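Malonyl CoA-acyl carrier protein transacylase (Clostridium perfringens, PDB 3PTW) probably transfers the malonyl group from malonyl-CoA to acyl carrier protein, the step that supplies malonyl units for fatty acid synthesis. Local coordinates at residues F6-Q11 / I271-G276; I86-S91 / V253-D258; N159-G164 / S280-K285; M227-G232 / T246-K251. All coordinates share one frame; numbering follows the deposited sequence.

Interaction 1. Residues F6-Q11 / I271-G276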
loop_
_atom_site.group_PDB
_atom_site.type_symbol
_atom_site.label_atom_id
_atom_site.label_comp_id
_atom_site.label_asym_id
_atom_site.label_seq_id
_atom_site.Cartn_x
_atom_site.Cartn_y
_atom_site.Cartn_z
ATOM N N PHE A 6 -3.860 5.857 10.509
ATOM C CA PHE A 6 -2.695 4.994 10.215
ATOM C C PHE A 6 -2.552 4.776 8.704
ATOM O O PHE A 6 -3.542 4.545 8.004
ATOM C CB PHE A 6 -2.815 3.619 10.887
ATOM C CG PHE A 6 -2.557 3.612 12.381
ATOM C CD1 PHE A 6 -1.920 4.663 13.017
ATOM C CD2 PHE A 6 -2.914 2.500 13.137
ATOM C CE1 PHE A 6 -1.678 4.625 14.401
ATOM C CE2 PHE A 6 -2.669 2.449 14.522
ATOM C CZ PHE A 6 -2.053 3.508 15.145
ATOM N N LEU A 7 -1.320 4.837 8.218
ATOM C CA LEU A 7 -1.031 4.547 6.814
ATOM C C LEU A 7 -0.016 3.419 6.802
ATOM O O LEU A 7 1.010 3.487 7.490
ATOM C CB LEU A 7 -0.458 5.776 6.087
ATOM C CG LEU A 7 -1.263 7.080 6.096
ATOM C CD1 LEU A 7 -0.460 8.197 5.470
ATOM C CD2 LEU A 7 -2.625 6.948 5.423
ATOM N N PHE A 8 -0.306 2.370 6.052
ATOM C CA PHE A 8 0.600 1.225 6.040
ATOM C C PHE A 8 1.381 1.156 4.750
ATOM O O PHE A 8 0.795 1.223 3.659
ATOM C CB PHE A 8 -0.160 -0.070 6.314
ATOM C CG PHE A 8 -0.823 -0.088 7.663
ATOM C CD1 PHE A 8 -0.073 -0.368 8.815
ATOM C CD2 PHE A 8 -2.178 0.213 7.789
ATOM C CE1 PHE A 8 -0.663 -0.363 10.065
ATOM C CE2 PHE A 8 -2.792 0.225 9.045
ATOM C CZ PHE A 8 -2.031 -0.065 10.193
ATOM N N ALA A 9 2.700 1.024 4.898
ATOM C CA ALA A 9 3.646 0.949 3.773
ATOM C C ALA A 9 3.353 -0.191 2.823
ATOM O O ALA A 9 2.770 -1.209 3.219
ATOM C CB ALA A 9 5.055 0.822 4.288
ATOM N N GLY A 10 3.789 -0.036 1.575
ATOM C CA GLY A 10 3.512 -1.027 0.542
ATOM C C GLY A 10 4.704 -1.373 -0.328
ATOM O O GLY A 10 5.867 -1.090 0.023
ATOM N N GLN A 11 4.411 -1.988 -1.473
ATOM C CA GLN A 11 5.461 -2.488 -2.355
ATOM C C GLN A 11 6.305 -1.309 -2.843
ATOM O O GLN A 11 5.767 -0.250 -3.159
ATOM C CB GLN A 11 4.852 -3.307 -3.513
ATOM C CG GLN A 11 5.872 -3.890 -4.494
ATOM C CD GLN A 11 5.352 -5.099 -5.272
ATOM O OE1 GLN A 11 4.790 -6.038 -4.698
ATOM N NE2 GLN A 11 5.567 -5.091 -6.582
ATOM N N ILE A 271 0.108 8.799 10.699
ATOM C CA ILE A 271 1.277 8.020 11.068
ATOM C C ILE A 271 1.460 6.936 10.016
ATOM O O ILE A 271 0.649 6.006 9.942
ATOM C CB ILE A 271 1.119 7.327 12.437
ATOM C CG1 ILE A 271 0.488 8.268 13.476
ATOM C CG2 ILE A 271 2.456 6.699 12.872
ATOM C CD1 ILE A 271 1.451 9.109 14.276
ATOM N N GLU A 272 2.519 7.067 9.214
ATOM C CA GLU A 272 2.921 6.027 8.277
ATOM C C GLU A 272 3.630 4.916 9.047
ATOM O O GLU A 272 4.559 5.169 9.789
ATOM C CB GLU A 272 3.823 6.604 7.183
ATOM C CG GLU A 272 4.418 5.583 6.213
ATOM C CD GLU A 272 4.917 6.238 4.931
ATOM O OE1 GLU A 272 5.319 7.422 4.994
ATOM O OE2 GLU A 272 4.911 5.577 3.853
ATOM N N ILE A 273 3.159 3.690 8.880
ATOM C CA ILE A 273 3.679 2.555 9.632
ATOM C C ILE A 273 4.248 1.518 8.682
ATOM O O ILE A 273 3.549 1.027 7.791
ATOM C CB ILE A 273 2.588 1.935 10.525
ATOM C CG1 ILE A 273 2.176 2.935 11.617
ATOM C CG2 ILE A 273 3.057 0.586 11.116
ATOM C CD1 ILE A 273 0.909 2.547 12.373
ATOM N N GLY A 274 5.524 1.200 8.874
ATOM C CA GLY A 274 6.213 0.232 8.030
ATOM C C GLY A 274 7.413 0.871 7.365
ATOM O O GLY A 274 7.810 1.979 7.753
ATOM N N PRO A 275 8.001 0.193 6.360
ATOM C CA PRO A 275 9.228 0.751 5.798
ATOM C C PRO A 275 8.955 1.960 4.922
ATOM O O PRO A 275 7.955 1.993 4.193
ATOM C CB PRO A 275 9.805 -0.402 4.965
ATOM C CG PRO A 275 8.638 -1.252 4.619
ATOM C CD PRO A 275 7.647 -1.104 5.750
ATOM N N GLY A 276 9.838 2.947 5.016
ATOM C CA GLY A 276 9.846 4.053 4.061
ATOM C C GLY A 276 8.947 5.216 4.419
ATOM O O GLY A 276 8.242 5.208 5.437
#

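Interaction 2. Residues I86-S91 / V253-D258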
loop_
_atom_site.group_PDB
_atom_site.type_symbol
_atom_site.label_atom_id
_atom_site.label_comp_id
_atom_site.label_asym_id
_atom_site.label_seq_id
_atom_site.Cartn_x
_atom_site.Cartn_y
_atom_site.Cartn_z
ATOM N N ILE A 86 -8.966 4.756 12.092
ATOM C CA ILE A 86 -9.078 5.152 10.681
ATOM C C ILE A 86 -7.747 4.905 9.979
ATOM O O ILE A 86 -6.734 5.519 10.323
ATOM C CB ILE A 86 -9.508 6.644 10.483
ATOM C CG1 ILE A 86 -10.603 7.057 11.481
ATOM C CG2 ILE A 86 -9.968 6.868 9.041
ATOM C CD1 ILE A 86 -10.877 8.588 11.558
ATOM N N SER A 87 -7.743 3.993 9.011
ATOM C CA SER A 87 -6.503 3.616 8.337
ATOM C C SER A 87 -6.675 3.310 6.857
ATOM O O SER A 87 -7.789 3.143 6.363
ATOM C CB SER A 87 -5.816 2.447 9.058
ATOM O OG SER A 87 -6.561 1.248 8.978
ATOM N N CYS A 88 -5.555 3.275 6.145
ATOM C CA CYS A 88 -5.541 2.799 4.771
ATOM C C CYS A 88 -4.122 2.537 4.360
ATOM O O CYS A 88 -3.193 2.782 5.144
ATOM C CB CYS A 88 -6.225 3.787 3.817
ATOM S SG CYS A 88 -5.241 5.130 3.212
ATOM N N GLY A 89 -3.978 2.016 3.145
ATOM C CA GLY A 89 -2.693 1.753 2.522
ATOM C C GLY A 89 -2.728 2.131 1.048
ATOM O O GLY A 89 -3.691 2.754 0.568
ATOM N N LEU A 90 -1.675 1.758 0.325
ATOM C CA LEU A 90 -1.575 2.068 -1.101
ATOM C C LEU A 90 -1.250 0.751 -1.774
ATOM O O LEU A 90 -0.089 0.304 -1.760
ATOM C CB LEU A 90 -0.482 3.127 -1.339
ATOM C CG LEU A 90 -0.020 3.731 -2.688
ATOM C CD1 LEU A 90 -0.303 2.908 -3.941
ATOM C CD2 LEU A 90 -0.526 5.095 -2.895
ATOM N N SER A 91 -2.298 0.127 -2.329
ATOM C CA SER A 91 -2.271 -1.254 -2.820
ATOM C C SER A 91 -2.054 -2.250 -1.663
ATOM O O SER A 91 -3.017 -2.595 -0.968
ATOM C CB SER A 91 -1.275 -1.441 -3.989
ATOM O OG SER A 91 -1.264 -2.783 -4.455
ATOM N N VAL A 253 -5.772 2.668 -8.060
ATOM C CA VAL A 253 -5.606 2.958 -6.629
ATOM C C VAL A 253 -5.905 4.437 -6.381
ATOM O O VAL A 253 -5.085 5.315 -6.675
ATOM C CB VAL A 253 -4.196 2.590 -6.131
ATOM C CG1 VAL A 253 -4.033 2.898 -4.637
ATOM C CG2 VAL A 253 -3.928 1.118 -6.394
ATOM N N LEU A 254 -7.092 4.711 -5.847
ATOM C CA LEU A 254 -7.494 6.073 -5.553
ATOM C C LEU A 254 -6.934 6.523 -4.198
ATOM O O LEU A 254 -7.698 6.898 -3.296
ATOM C CB LEU A 254 -9.024 6.183 -5.601
ATOM C CG LEU A 254 -9.718 6.395 -6.952
ATOM C CD1 LEU A 254 -8.914 5.930 -8.141
ATOM C CD2 LEU A 254 -11.110 5.788 -7.005
ATOM N N PHE A 255 -5.604 6.475 -4.051
ATOM C CA PHE A 255 -4.957 6.888 -2.786
ATOM C C PHE A 255 -5.256 8.320 -2.374
ATOM O O PHE A 255 -5.491 8.584 -1.185
ATOM C CB PHE A 255 -3.439 6.696 -2.802
ATOM C CG PHE A 255 -2.779 6.978 -1.448
ATOM C CD1 PHE A 255 -2.864 6.044 -0.409
ATOM C CD2 PHE A 255 -2.077 8.161 -1.227
ATOM C CE1 PHE A 255 -2.260 6.287 0.836
ATOM C CE2 PHE A 255 -1.466 8.415 0.015
ATOM C CZ PHE A 255 -1.553 7.473 1.042
ATOM N N ILE A 256 -5.222 9.247 -3.336
ATOM C CA ILE A 256 -5.507 10.649 -3.017
ATOM C C ILE A 256 -6.915 10.809 -2.425
ATOM O O ILE A 256 -7.090 11.519 -1.427
ATOM C CB ILE A 256 -5.240 11.646 -4.202
ATOM C CG1 ILE A 256 -5.491 13.096 -3.747
ATOM C CG2 ILE A 256 -6.095 11.315 -5.422
ATOM C CD1 ILE A 256 -5.191 14.165 -4.787
ATOM N N ASN A 257 -7.900 10.132 -3.015
ATOM C CA ASN A 257 -9.278 10.207 -2.518
ATOM C C ASN A 257 -9.385 9.632 -1.096
ATOM O O ASN A 257 -10.094 10.188 -0.235
ATOM C CB ASN A 257 -10.246 9.489 -3.458
ATOM C CG ASN A 257 -10.083 9.908 -4.921
ATOM O OD1 ASN A 257 -9.076 9.607 -5.576
ATOM N ND2 ASN A 257 -11.087 10.583 -5.438
ATOM N N ASP A 258 -8.667 8.531 -0.865
ATOM C CA ASP A 258 -8.610 7.887 0.450
ATOM C C ASP A 258 -8.152 8.880 1.511
ATOM O O ASP A 258 -8.805 9.037 2.540
ATOM C CB ASP A 258 -7.665 6.673 0.443
ATOM C CG ASP A 258 -8.267 5.462 -0.232
ATOM O OD1 ASP A 258 -9.517 5.346 -0.275
ATOM O OD2 ASP A 258 -7.491 4.599 -0.703
#

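Interaction 3. Residues N159-G164 / S280-K285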
loop_
_atom_site.group_PDB
_atom_site.type_symbol
_atom_site.label_atom_id
_atom_site.label_comp_id
_atom_site.label_asym_id
_atom_site.label_seq_id
_atom_site.Cartn_x
_atom_site.Cartn_y
_atom_site.Cartn_z
ATOM N N ASN A 159 -2.579 4.488 -10.560
ATOM C CA ASN A 159 -2.469 5.133 -9.249
ATOM C C ASN A 159 -2.791 6.613 -9.334
ATOM O O ASN A 159 -2.445 7.273 -10.311
ATOM C CB ASN A 159 -1.065 4.959 -8.666
ATOM C CG ASN A 159 -0.633 3.509 -8.599
ATOM O OD1 ASN A 159 -0.733 2.885 -7.565
ATOM N ND2 ASN A 159 -0.160 2.965 -9.713
ATOM N N TYR A 160 -3.477 7.118 -8.318
ATOM C CA TYR A 160 -3.726 8.551 -8.149
ATOM C C TYR A 160 -3.227 8.874 -6.742
ATOM O O TYR A 160 -3.919 8.666 -5.753
ATOM C CB TYR A 160 -5.212 8.898 -8.361
ATOM C CG TYR A 160 -5.635 8.646 -9.786
ATOM C CD1 TYR A 160 -5.525 9.657 -10.758
ATOM C CD2 TYR A 160 -6.086 7.380 -10.194
ATOM C CE1 TYR A 160 -5.880 9.419 -12.096
ATOM C CE2 TYR A 160 -6.438 7.137 -11.527
ATOM C CZ TYR A 160 -6.330 8.165 -12.464
ATOM O OH TYR A 160 -6.668 7.940 -13.772
ATOM N N ASN A 161 -1.987 9.337 -6.669
ATOM C CA ASN A 161 -1.280 9.398 -5.400
ATOM C C ASN A 161 -1.291 10.759 -4.730
ATOM O O ASN A 161 -1.339 10.835 -3.500
ATOM C CB ASN A 161 0.143 8.861 -5.556
ATOM C CG ASN A 161 0.171 7.382 -5.953
ATOM O OD1 ASN A 161 -0.670 6.591 -5.526
ATOM N ND2 ASN A 161 1.141 7.013 -6.757
ATOM N N SER A 162 -1.236 11.825 -5.539
ATOM C CA SER A 162 -1.241 13.203 -5.043
ATOM C C SER A 162 -1.387 14.154 -6.242
ATOM O O SER A 162 -1.303 13.692 -7.374
ATOM C CB SER A 162 0.038 13.494 -4.235
ATOM O OG SER A 162 1.109 13.881 -5.072
ATOM N N PRO A 163 -1.602 15.480 -6.009
ATOM C CA PRO A 163 -1.740 16.427 -7.144
ATOM C C PRO A 163 -0.486 16.422 -8.021
ATOM O O PRO A 163 0.621 16.616 -7.515
ATOM C CB PRO A 163 -1.879 17.802 -6.466
ATOM C CG PRO A 163 -2.176 17.517 -5.018
ATOM C CD PRO A 163 -1.558 16.178 -4.711
ATOM N N GLY A 164 -0.641 16.198 -9.316
ATOM C CA GLY A 164 0.545 16.049 -10.172
ATOM C C GLY A 164 1.343 14.747 -10.030
ATOM O O GLY A 164 2.458 14.632 -10.561
ATOM N N SER A 280 3.889 9.310 3.536
ATOM C CA SER A 280 4.096 10.609 4.179
ATOM C C SER A 280 4.294 11.674 3.115
ATOM O O SER A 280 3.688 12.755 3.170
ATOM C CB SER A 280 5.327 10.590 5.107
ATOM O OG SER A 280 5.049 9.956 6.336
ATOM N N GLY A 281 5.155 11.364 2.154
ATOM C CA GLY A 281 5.437 12.284 1.045
ATOM C C GLY A 281 4.200 12.688 0.268
ATOM O O GLY A 281 4.038 13.858 -0.096
ATOM N N PHE A 282 3.334 11.718 -0.005
ATOM C CA PHE A 282 2.079 11.965 -0.723
ATOM C C PHE A 282 1.099 12.795 0.105
ATOM O O PHE A 282 0.505 13.735 -0.419
ATOM C CB PHE A 282 1.409 10.657 -1.170
ATOM C CG PHE A 282 2.185 9.871 -2.229
ATOM C CD1 PHE A 282 2.761 10.506 -3.336
ATOM C CD2 PHE A 282 2.280 8.477 -2.138
ATOM C CE1 PHE A 282 3.464 9.770 -4.315
ATOM C CE2 PHE A 282 2.977 7.724 -3.105
ATOM C CZ PHE A 282 3.568 8.376 -4.204
ATOM N N VAL A 283 0.939 12.463 1.390
ATOM C CA VAL A 283 0.042 13.229 2.263
ATOM C C VAL A 283 0.423 14.715 2.346
ATOM O O VAL A 283 -0.443 15.590 2.201
ATOM C CB VAL A 283 -0.043 12.653 3.690
ATOM C CG1 VAL A 283 -0.931 13.557 4.577
ATOM C CG2 VAL A 283 -0.592 11.220 3.655
ATOM N N LYS A 284 1.708 14.991 2.570
ATOM C CA LYS A 284 2.185 16.368 2.710
ATOM C C LYS A 284 1.888 17.230 1.484
ATOM O O LYS A 284 1.688 18.432 1.617
ATOM C CB LYS A 284 3.680 16.414 3.046
ATOM C CG LYS A 284 4.014 15.944 4.449
ATOM C CD LYS A 284 5.515 15.808 4.644
ATOM C CE LYS A 284 6.117 16.983 5.386
ATOM N NZ LYS A 284 7.552 16.695 5.738
ATOM N N LYS A 285 1.854 16.599 0.309
ATOM C CA LYS A 285 1.488 17.254 -0.958
ATOM C C LYS A 285 -0.020 17.386 -1.158
ATOM O O LYS A 285 -0.468 18.275 -1.892
ATOM C CB LYS A 285 2.087 16.494 -2.143
ATOM C CG LYS A 285 3.571 16.748 -2.328
ATOM C CD LYS A 285 4.256 15.699 -3.188
ATOM C CE LYS A 285 5.703 15.566 -2.716
ATOM N NZ LYS A 285 6.557 14.955 -3.731
#

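Interaction 4. Residues M227-G232 / T246-K251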
loop_
_atom_site.group_PDB
_atom_site.type_symbol
_atom_site.label_atom_id
_atom_site.label_comp_id
_atom_site.label_asym_id
_atom_site.label_seq_id
_atom_site.Cartn_x
_atom_site.Cartn_y
_atom_site.Cartn_z
ATOM N N MET A 227 -10.112 2.627 4.526
ATOM C CA MET A 227 -10.380 3.202 3.209
ATOM C C MET A 227 -10.084 2.188 2.111
ATOM O O MET A 227 -9.055 1.476 2.139
ATOM C CB MET A 227 -9.582 4.498 2.971
ATOM C CG MET A 227 -9.852 5.605 3.970
ATOM S SD MET A 227 -11.597 6.084 3.982
ATOM C CE MET A 227 -11.704 7.254 5.319
ATOM N N SER A 228 -11.002 2.111 1.151
ATOM C CA SER A 228 -10.810 1.249 -0.002
ATOM C C SER A 228 -10.122 2.009 -1.124
ATOM O O SER A 228 -10.592 3.082 -1.523
ATOM C CB SER A 228 -12.143 0.669 -0.481
ATOM O OG SER A 228 -12.076 0.284 -1.862
ATOM N N ASN A 229 -9.016 1.441 -1.619
ATOM C CA ASN A 229 -8.289 1.953 -2.783
ATOM C C ASN A 229 -9.177 1.972 -4.034
ATOM O O ASN A 229 -9.075 2.881 -4.869
ATOM C CB ASN A 229 -7.018 1.108 -3.092
ATOM C CG ASN A 229 -5.859 1.300 -2.082
ATOM O OD1 ASN A 229 -4.938 0.475 -2.039
ATOM N ND2 ASN A 229 -5.882 2.375 -1.303
ATOM N N VAL A 230 -10.028 0.958 -4.183
ATOM C CA VAL A 230 -10.937 0.876 -5.341
ATOM C C VAL A 230 -12.000 1.977 -5.290
ATOM O O VAL A 230 -12.249 2.658 -6.294
ATOM C CB VAL A 230 -11.647 -0.516 -5.456
ATOM C CG1 VAL A 230 -12.798 -0.473 -6.476
ATOM C CG2 VAL A 230 -10.654 -1.584 -5.856
ATOM N N LYS A 231 -12.619 2.129 -4.122
ATOM C CA LYS A 231 -13.753 3.038 -3.931
ATOM C C LYS A 231 -13.340 4.508 -3.837
ATOM O O LYS A 231 -14.096 5.389 -4.241
ATOM C CB LYS A 231 -14.504 2.658 -2.650
ATOM C CG LYS A 231 -15.327 1.349 -2.738
ATOM C CD LYS A 231 -16.152 1.109 -1.449
ATOM C CE LYS A 231 -17.211 2.185 -1.247
ATOM N NZ LYS A 231 -17.960 1.994 0.016
ATOM N N GLY A 232 -12.146 4.761 -3.285
ATOM C CA GLY A 232 -11.724 6.110 -2.918
ATOM C C GLY A 232 -12.447 6.604 -1.672
ATOM O O GLY A 232 -12.624 7.807 -1.489
ATOM N N THR A 246 -10.540 -8.116 -4.824
ATOM C CA THR A 246 -10.416 -8.654 -6.176
ATOM C C THR A 246 -10.185 -7.514 -7.171
ATOM O O THR A 246 -9.176 -7.512 -7.867
ATOM C CB THR A 246 -11.659 -9.493 -6.527
ATOM O OG1 THR A 246 -11.588 -10.720 -5.792
ATOM C CG2 THR A 246 -11.751 -9.793 -8.025
ATOM N N SER A 247 -11.122 -6.561 -7.222
ATOM C CA SER A 247 -11.000 -5.344 -8.041
ATOM C C SER A 247 -9.680 -4.556 -7.872
ATOM O O SER A 247 -9.139 -4.028 -8.845
ATOM C CB SER A 247 -12.176 -4.406 -7.747
ATOM O OG SER A 247 -13.401 -4.997 -8.127
ATOM N N GLN A 248 -9.166 -4.486 -6.640
ATOM C CA GLN A 248 -8.000 -3.653 -6.311
ATOM C C GLN A 248 -6.778 -3.876 -7.211
ATOM O O GLN A 248 -6.108 -2.904 -7.609
ATOM C CB GLN A 248 -7.607 -3.825 -4.829
ATOM C CG GLN A 248 -6.615 -2.776 -4.323
ATOM C CD GLN A 248 -5.806 -3.242 -3.124
ATOM O OE1 GLN A 248 -5.379 -4.408 -3.055
ATOM N NE2 GLN A 248 -5.572 -2.336 -2.184
ATOM N N VAL A 249 -6.467 -5.141 -7.512
ATOM C CA VAL A 249 -5.280 -5.455 -8.317
ATOM C C VAL A 249 -5.451 -5.053 -9.796
ATOM O O VAL A 249 -4.478 -4.865 -10.515
ATOM C CB VAL A 249 -4.850 -6.952 -8.193
ATOM C CG1 VAL A 249 -4.780 -7.375 -6.722
ATOM C CG2 VAL A 249 -5.795 -7.872 -8.978
ATOM N N LYS A 250 -6.684 -4.886 -10.237
ATOM C CA LYS A 250 -6.933 -4.632 -11.665
ATOM C C LYS A 250 -7.569 -3.264 -11.970
ATOM O O LYS A 250 -7.816 -2.961 -13.134
ATOM C CB LYS A 250 -7.776 -5.754 -12.259
ATOM C CG LYS A 250 -9.133 -5.915 -11.591
ATOM C CD LYS A 250 -10.143 -6.445 -12.569
ATOM C CE LYS A 250 -11.287 -7.116 -11.854
ATOM N NZ LYS A 250 -12.312 -7.500 -12.842
ATOM N N LYS A 251 -7.804 -2.464 -10.916
ATOM C CA LYS A 251 -8.427 -1.132 -10.983
ATOM C C LYS A 251 -7.507 -0.053 -10.381
ATOM O O LYS A 251 -6.586 -0.377 -9.643
ATOM C CB LYS A 251 -9.765 -1.123 -10.219
ATOM C CG LYS A 251 -10.915 -1.884 -10.884
ATOM C CD LYS A 251 -11.094 -1.399 -12.289
ATOM C CE LYS A 251 -12.156 -2.158 -13.077
ATOM N NZ LYS A 251 -12.252 -1.426 -14.374
#

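Interaction 1. Residues F6-Q11 / I271-G276
Ile273 lays its CD1 methyl over one face of the Phe6 ring. The methyl is 3.6 Å from the ring centroid and only 14° off the ring normal, a CH-pi contact displaced toward the rim. Ile273 CG1 lies anti to the carbonyl carbon (chi1 -66°), which runs this branch back along the strand toward Phe6. The other branch, CG2, stays with CB beside the Phe8 ring, where Phe8 CD1 is 3.9 Å from Ile273 CB. One isoleucine thus packs on two phenylalanines of the neighbouring strand. Phe6 also runs alongside Ile271, pointing the same way.

The backbones pair as parallel strands, with Phe6, Leu7 and Phe8 opposite Ile271, Glu272 and Ile273. Leu7 is bonded through both its backbone N and its O: the N donates to Ile271 O (2.9 Å), and the O accepts from Ile273 N (2.6 Å). Ala9 N then donates to Ile273 O at 3.0 Å with an N-H...O angle of 171°. Past the strand ends the contact is tight. Ala9 CB sits against Pro275, 3.1 Å from its O and 3.5 Å from its CD, and at Gly274 there is no room for a side chain against Ala9.

On the other face of the sheet, with Leu7, lies Glu272. Its carboxylate is buried and accepts from the backbone N atoms of Leu279 and Ser280, at the start of helix 278-286. Strands 4-8 and 269-273 are neighbours in the mixed sheet, flanked by strands 86-89 and 291-295. Helices 59-79 and 93-100 pack on the face of Phe6, Phe8 and Ile273.

Interaction 2. Residues I86-S91 / V253-D258
Leu90 packs against Phe255 and Val253 in the apolar part of this contact. Its CG is anti to the backbone N (chi1 179°), and the two methyls divide the work. CD2 lies 3.3 Å from Phe255 CG, at the root of the ring and oblique to it. CD1 reaches Val253 CG1 at 3.8 Å. The leucine crosses both partners at about a right angle.

Sulfur supplies a second kind of contact. Cys88 SG lies 4.0 Å from Phe255 CE1 on the same ring. Measured from the ring centroid, 5.0 Å away, it is 57° off the normal, an oblique sulfur-aromatic approach. It also touches Asp258 CB at 4.0 Å.

The polar Gly89 O lies at the ring edge, in plane, 3.5 Å from Phe255 CD1. The stronger partner of this carbonyl is Asn229 ND2, which also binds Asp258 OD2.

Gly89 and Ser91 fit the GxSxG nucleophile elbow, the turn that carries the active serine in this acyltransferase family. Ser91 has the positive phi expected there, and its OG bonds to Arg116. The segments share no direct hydrogen bond: nonpolar surface packs the elbow on the helix start, and Asn229 supplies the polar tie.

Interaction 3. Residues N159-G164 / S280-K285
Phe282 turns one ring face to Asn161, whose CB stands over the ring centre. The carbon is 3.6 Å from the centroid and 9° off the normal, a CH-pi contact. The amide follows the ring outward: its plane is 28° from the ring plane, stacked, with ND2 3.8 Å from Phe282 CZ. Asn161 CG lies anti to the carbonyl carbon (chi1 -63°), which carries the amide past the CZ end of the ring. At the root of the phenylalanine, Asn161 O approaches Phe282 CB at 3.6 Å.

Ser162 takes a different course. Its CB faces the helix backbone, 3.9 Å from Phe282 O. Its OG comes obliquely to the ring and touches Lys285 CB at 4.0 Å. Ser162 OG accepts from Gln165 NE2, across the classic beta bulge in which Asn161 and Ser162 both face Gln165.

Pro163 closes the outer side, with CG 3.6 Å from Lys285 O. The lysine starts out toward the strand, but the rest of its chain bends off and the amine takes no part.

The contact joins strand 155-162 of the small antiparallel sheet to helix 278-286 beside the large sheet. Phe255, from helix 255-264, touches both Asn161 and Phe282. The junction therefore relies on ring-face packing and van der Waals contact, with polar side chains offering a CB and a flat amide to the aromatic surface.

Interaction 4. Residues M227-G232 / T246-K251
This is a small, partly buried contact between the turn after strand 225-228 and the last part of helix 241-248. The strand belongs to the large mixed sheet, next to strand 86-89. The contact combines packing of a valine methyl against the helix backbone with one weak amide-amide hydrogen bond. The turn is an ST motif: Ser228 OG accepts from Lys231 N at 3.0 Å. Gly232 N also bonds back to Ser228 O, which closes the turn.

Val230 does the apolar packing. Its CG2 methyl is set against the helix backbone, 3.4 Å from Gln248 N, and also meets Ser247 CB at 3.7 Å. With CG1 anti to the backbone N (chi1 168°), it is CG2 that is put foremost against the helix. Lys251 CB touches at the margin, 4.5 Å from Val230 CG2.

Asn229 and Gln248 cross obliquely, with their amide planes 27° apart. The glutamine is extended beyond CG, which brings its amide up to Asn229. Both amides have further partners by the Ser91 elbow. Asn229 OD1 accepts from Ser91 N, and Asn229 ND2 donates to Gly89 O and Asp258 OD2. Gln248 NE2 donates to Ser91 O, and its OE1 accepts from Arg116. These bonds probably fix which way each amide is flipped. The pair thus grips the backbone of the presumed nucleophile residue at both its N and its O. Between the amides, Gln248 NE2 makes a weak bond to Asn229 OD1 at 2.9 Å, bent to an N-H...O angle of 129°.

How the interactions relate
Interactions 1 and 2 are buried; interactions 3 and 4 are only partly so. Interaction 1 relies on regular backbone bonds within the large sheet, and interaction 2 on side-chain packing of helix 255-264 beside that sheet. They meet where strand 4-8 pairs with strand 86-89. Interactions 2 and 4 converge on the probable nucleophile elbow, one mainly apolar and the other with polar amides. Interaction 3 lies further out, between the antiparallel sheet and helix 278-286. It joins interaction 2 through backbone bonds of Tyr160 to Val253 and Ile256. It joins interaction 1 where Leu7 CD1 packs on Val283 CG2. Interactions 3 and 4 do not touch; their centres are about 17 Å apart.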